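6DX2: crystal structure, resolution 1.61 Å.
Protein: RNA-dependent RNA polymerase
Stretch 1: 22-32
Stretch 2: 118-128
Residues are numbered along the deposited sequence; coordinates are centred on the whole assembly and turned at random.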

# COMPACT_ATOMS: atom_id res chain seq x y z
N GLU A 22 -5.27 -8.45 13.31
CA GLU A 22 -5.93 -7.80 14.43
C GLU A 22 -4.96 -7.32 15.49
O GLU A 22 -5.37 -6.57 16.37
N GLN A 23 -3.71 -7.77 15.45
CA GLN A 23 -2.63 -7.25 16.28
C GLN A 23 -2.76 -5.74 16.46
O GLN A 23 -3.04 -5.01 15.51
N ARG A 24 -2.66 -5.26 17.69
CA ARG A 24 -2.73 -3.83 17.90
C ARG A 24 -1.55 -3.40 18.76
O ARG A 24 -1.40 -3.88 19.90
N PHE A 25 -0.71 -2.52 18.21
CA PHE A 25 0.52 -2.06 18.84
C PHE A 25 0.76 -0.65 18.31
O PHE A 25 0.11 -0.22 17.34
N ASN A 26 1.79 -0.01 18.83
CA ASN A 26 2.16 1.30 18.33
C ASN A 26 3.22 1.18 17.23
O ASN A 26 4.33 0.67 17.46
N LEU A 27 2.87 1.69 16.04
CA LEU A 27 3.77 1.65 14.89
C LEU A 27 5.17 2.13 15.23
O LEU A 27 6.16 1.58 14.76
N ASN A 28 5.26 3.19 16.01
CA ASN A 28 6.57 3.80 16.13
C ASN A 28 7.47 3.10 17.13
O ASN A 28 8.59 3.55 17.33
N ASP A 29 7.00 2.01 17.73
CA ASP A 29 7.91 1.15 18.46
C ASP A 29 8.69 0.24 17.54
O ASP A 29 9.71 -0.33 17.95
N TYR A 30 8.27 0.11 16.29
CA TYR A 30 8.88 -0.85 15.38
C TYR A 30 9.33 -0.21 14.09
O TYR A 30 10.19 -0.78 13.41
N PHE A 31 8.73 0.91 13.70
CA PHE A 31 9.01 1.56 12.44
C PHE A 31 9.49 2.97 12.67
O PHE A 31 9.03 3.68 13.57
N THR A 32 10.37 3.41 11.78
CA THR A 32 10.61 4.81 11.59
C THR A 32 9.62 5.31 10.54
O THR A 32 9.45 4.70 9.50
N LEU A 118 -0.87 -2.09 4.42
CA LEU A 118 -1.50 -0.83 4.79
C LEU A 118 -1.78 -0.90 6.27
O LEU A 118 -2.63 -1.69 6.70
N TRP A 119 -1.06 -0.09 7.06
CA TRP A 119 -1.28 -0.06 8.50
C TRP A 119 -2.17 1.14 8.76
O TRP A 119 -1.73 2.29 8.70
N GLU A 120 -3.45 0.89 9.05
CA GLU A 120 -4.34 1.97 9.43
C GLU A 120 -4.14 2.28 10.90
O GLU A 120 -4.32 1.40 11.76
N ALA A 121 -3.83 3.56 11.17
CA ALA A 121 -3.42 4.05 12.47
C ALA A 121 -4.38 5.14 12.92
O ALA A 121 -4.88 5.92 12.10
N ASP A 122 -4.57 5.23 14.24
CA ASP A 122 -5.21 6.42 14.77
C ASP A 122 -4.19 7.56 14.95
O ASP A 122 -3.00 7.43 14.62
N VAL A 123 -4.67 8.69 15.47
CA VAL A 123 -3.84 9.90 15.60
C VAL A 123 -2.65 9.66 16.52
O VAL A 123 -1.63 10.34 16.40
N SER A 124 -2.76 8.70 17.43
CA SER A 124 -1.64 8.37 18.30
C SER A 124 -0.77 7.25 17.73
O SER A 124 0.10 6.74 18.45
N GLU A 125 -0.97 6.87 16.45
CA GLU A 125 -0.13 5.90 15.72
C GLU A 125 -0.36 4.47 16.17
O GLU A 125 0.46 3.57 15.88
N ASN A 126 -1.47 4.20 16.82
CA ASN A 126 -1.81 2.82 17.13
C ASN A 126 -2.47 2.18 15.92
O ASN A 126 -3.33 2.79 15.27
N VAL A 127 -2.07 0.94 15.62
CA VAL A 127 -2.73 0.20 14.55
C VAL A 127 -4.20 0.02 14.88
O VAL A 127 -4.56 -0.34 16.01
N VAL A 128 -5.05 0.32 13.90
CA VAL A 128 -6.48 0.03 13.98
C VAL A 128 -6.86 -1.13 13.07
O VAL A 128 -7.67 -1.97 13.45

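The contact between 22-32 and 118-128 illustrates how a single backbone bridge, reinforced by a hydrogen bond between the bridged asparagines' side chains, can join two stretches over an aromatic and aliphatic cluster to which both contribute. Around the paired N26 and N126, the backbone hydrogen bonds V127 N to F25 O (3.0 Å) and L27 N to E125 O (3.1 Å) pair the backbones; L27 and V127 both point toward the opposing stretch. L27, rotamer m with chi2 t, places CD2 3.7 Å from V127 CG2 and CD1 3.9 Å from A121 CB. V127, chi1 t, sets CG2 over one face of the F25 ring, 4.0 Å from its centroid, a CH-pi contact. The CA-to-CB bond of F25 points away, yet its p rotamer brings the ring back, its edge directed at the face of W119 with planes at 81° and CZ 3.6 Å from W119 CZ3. W119 and F31, both m, point toward the opposite stretch and meet obliquely, F31 CZ lying 4.0 Å from W119 CE2. N26, t, donates through ND2 to S124 O (2.9 Å) and N126 OD1 (3.1 Å), gripping the D122-E125 turn and the residue after it. The CA-to-CB bond of E125 points toward 22-32, with E125 CG 3.4 Å from N28 OD1. The R24 guanidinium lays one face against V128 O, 3.0 Å from CZ, with no hydrogen bond to V128 O.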

# COMPACT_ATOMS: atom_id res chain seq x y z
CB GLU A 22 -6.92 -8.77 15.08
CG GLU A 22 -7.97 -9.36 14.14
CD GLU A 22 -9.23 -9.76 14.88
OE1 GLU A 22 -9.77 -8.90 15.62
OE2 GLU A 22 -9.68 -10.91 14.73
CB GLN A 23 -1.29 -7.63 15.64
CG GLN A 23 -0.57 -6.54 14.84
CD GLN A 23 -1.40 -5.96 13.70
OE1 GLN A 23 -2.37 -6.56 13.26
NE2 GLN A 23 -1.07 -4.75 13.28
CB ARG A 24 -4.06 -3.41 18.52
CG ARG A 24 -5.29 -3.89 17.76
CD ARG A 24 -5.41 -3.33 16.34
NE ARG A 24 -6.49 -3.96 15.60
CZ ARG A 24 -6.38 -4.50 14.38
NH1 ARG A 24 -5.21 -4.48 13.74
NH2 ARG A 24 -7.44 -5.05 13.79
CB PHE A 25 1.71 -2.97 18.52
CG PHE A 25 1.99 -3.07 17.04
CD1 PHE A 25 1.20 -3.87 16.21
CD2 PHE A 25 2.99 -2.33 16.45
CE1 PHE A 25 1.47 -3.96 14.87
CE2 PHE A 25 3.22 -2.40 15.10
CZ PHE A 25 2.48 -3.19 14.32
CB ASN A 26 2.65 2.22 19.44
CG ASN A 26 2.69 3.64 18.96
OD1 ASN A 26 3.67 4.04 18.36
ND2 ASN A 26 1.57 4.37 19.12
CB LEU A 27 3.22 2.53 13.76
CG LEU A 27 1.98 1.93 13.10
CD1 LEU A 27 1.48 2.90 12.06
CD2 LEU A 27 2.36 0.58 12.54
CB ASN A 28 6.39 5.26 16.43
CG ASN A 28 5.84 6.01 15.21
OD1 ASN A 28 4.84 6.71 15.31
ND2 ASN A 28 6.49 5.81 14.03
CB ASP A 29 7.13 0.34 19.49
CG ASP A 29 6.73 1.18 20.68
OD1 ASP A 29 7.43 2.20 20.94
OD2 ASP A 29 5.72 0.82 21.33
CB TYR A 30 7.89 -1.99 15.05
CG TYR A 30 7.52 -2.71 16.30
CD1 TYR A 30 8.29 -3.78 16.78
CD2 TYR A 30 6.44 -2.29 17.06
CE1 TYR A 30 7.96 -4.41 17.96
CE2 TYR A 30 6.11 -2.91 18.24
CZ TYR A 30 6.87 -3.97 18.69
OH TYR A 30 6.51 -4.57 19.88
CB PHE A 31 7.74 1.64 11.55
CG PHE A 31 7.21 0.34 11.11
CD1 PHE A 31 7.78 -0.32 10.03
CD2 PHE A 31 6.10 -0.23 11.74
CE1 PHE A 31 7.23 -1.48 9.54
CE2 PHE A 31 5.57 -1.42 11.27
CZ PHE A 31 6.14 -2.04 10.15
CB THR A 32 12.02 5.03 11.07
OG1 THR A 32 12.96 4.45 11.99
CG2 THR A 32 12.27 6.48 10.98
CB LEU A 118 -2.78 -0.56 4.00
CG LEU A 118 -2.68 -0.64 2.47
CD1 LEU A 118 -4.02 -0.19 1.75
CD2 LEU A 118 -1.46 0.13 1.96
CB TRP A 119 0.05 0.13 9.24
CG TRP A 119 1.07 -0.97 9.00
CD1 TRP A 119 2.07 -0.97 8.04
CD2 TRP A 119 1.21 -2.19 9.72
NE1 TRP A 119 2.84 -2.10 8.16
CE2 TRP A 119 2.33 -2.87 9.18
CE3 TRP A 119 0.50 -2.77 10.79
CZ2 TRP A 119 2.73 -4.13 9.61
CZ3 TRP A 119 0.93 -4.05 11.24
CH2 TRP A 119 2.03 -4.70 10.66
CB GLU A 120 -5.79 1.62 9.11
CG GLU A 120 -6.08 1.87 7.61
CD GLU A 120 -7.33 1.20 7.09
OE1 GLU A 120 -7.21 0.32 6.20
OE2 GLU A 120 -8.44 1.56 7.56
CB ALA A 121 -1.99 4.63 12.41
CB ASP A 122 -5.94 6.12 16.09
CG ASP A 122 -4.98 5.65 17.21
OD1 ASP A 122 -5.47 5.01 18.16
OD2 ASP A 122 -3.76 5.90 17.13
CB VAL A 123 -4.68 11.11 16.08
CG1 VAL A 123 -5.68 11.52 15.03
CG2 VAL A 123 -5.38 10.80 17.38
CB SER A 124 -2.15 8.01 19.69
OG SER A 124 -3.22 8.87 20.05
CB GLU A 125 1.36 6.25 15.79
CG GLU A 125 1.66 7.75 15.66
CD GLU A 125 1.52 8.25 14.24
OE1 GLU A 125 1.43 7.43 13.32
OE2 GLU A 125 1.51 9.49 14.05
CB ASN A 126 -2.76 2.77 18.32
CG ASN A 126 -2.15 3.40 19.55
OD1 ASN A 126 -1.07 3.01 19.98
ND2 ASN A 126 -2.82 4.40 20.11
CB VAL A 127 -2.08 -1.17 14.32
CG1 VAL A 127 -2.82 -1.89 13.18
CG2 VAL A 127 -0.66 -1.00 13.90
CB VAL A 128 -7.33 1.28 13.65
CG1 VAL A 128 -8.78 1.04 14.04
CG2 VAL A 128 -6.83 2.45 14.45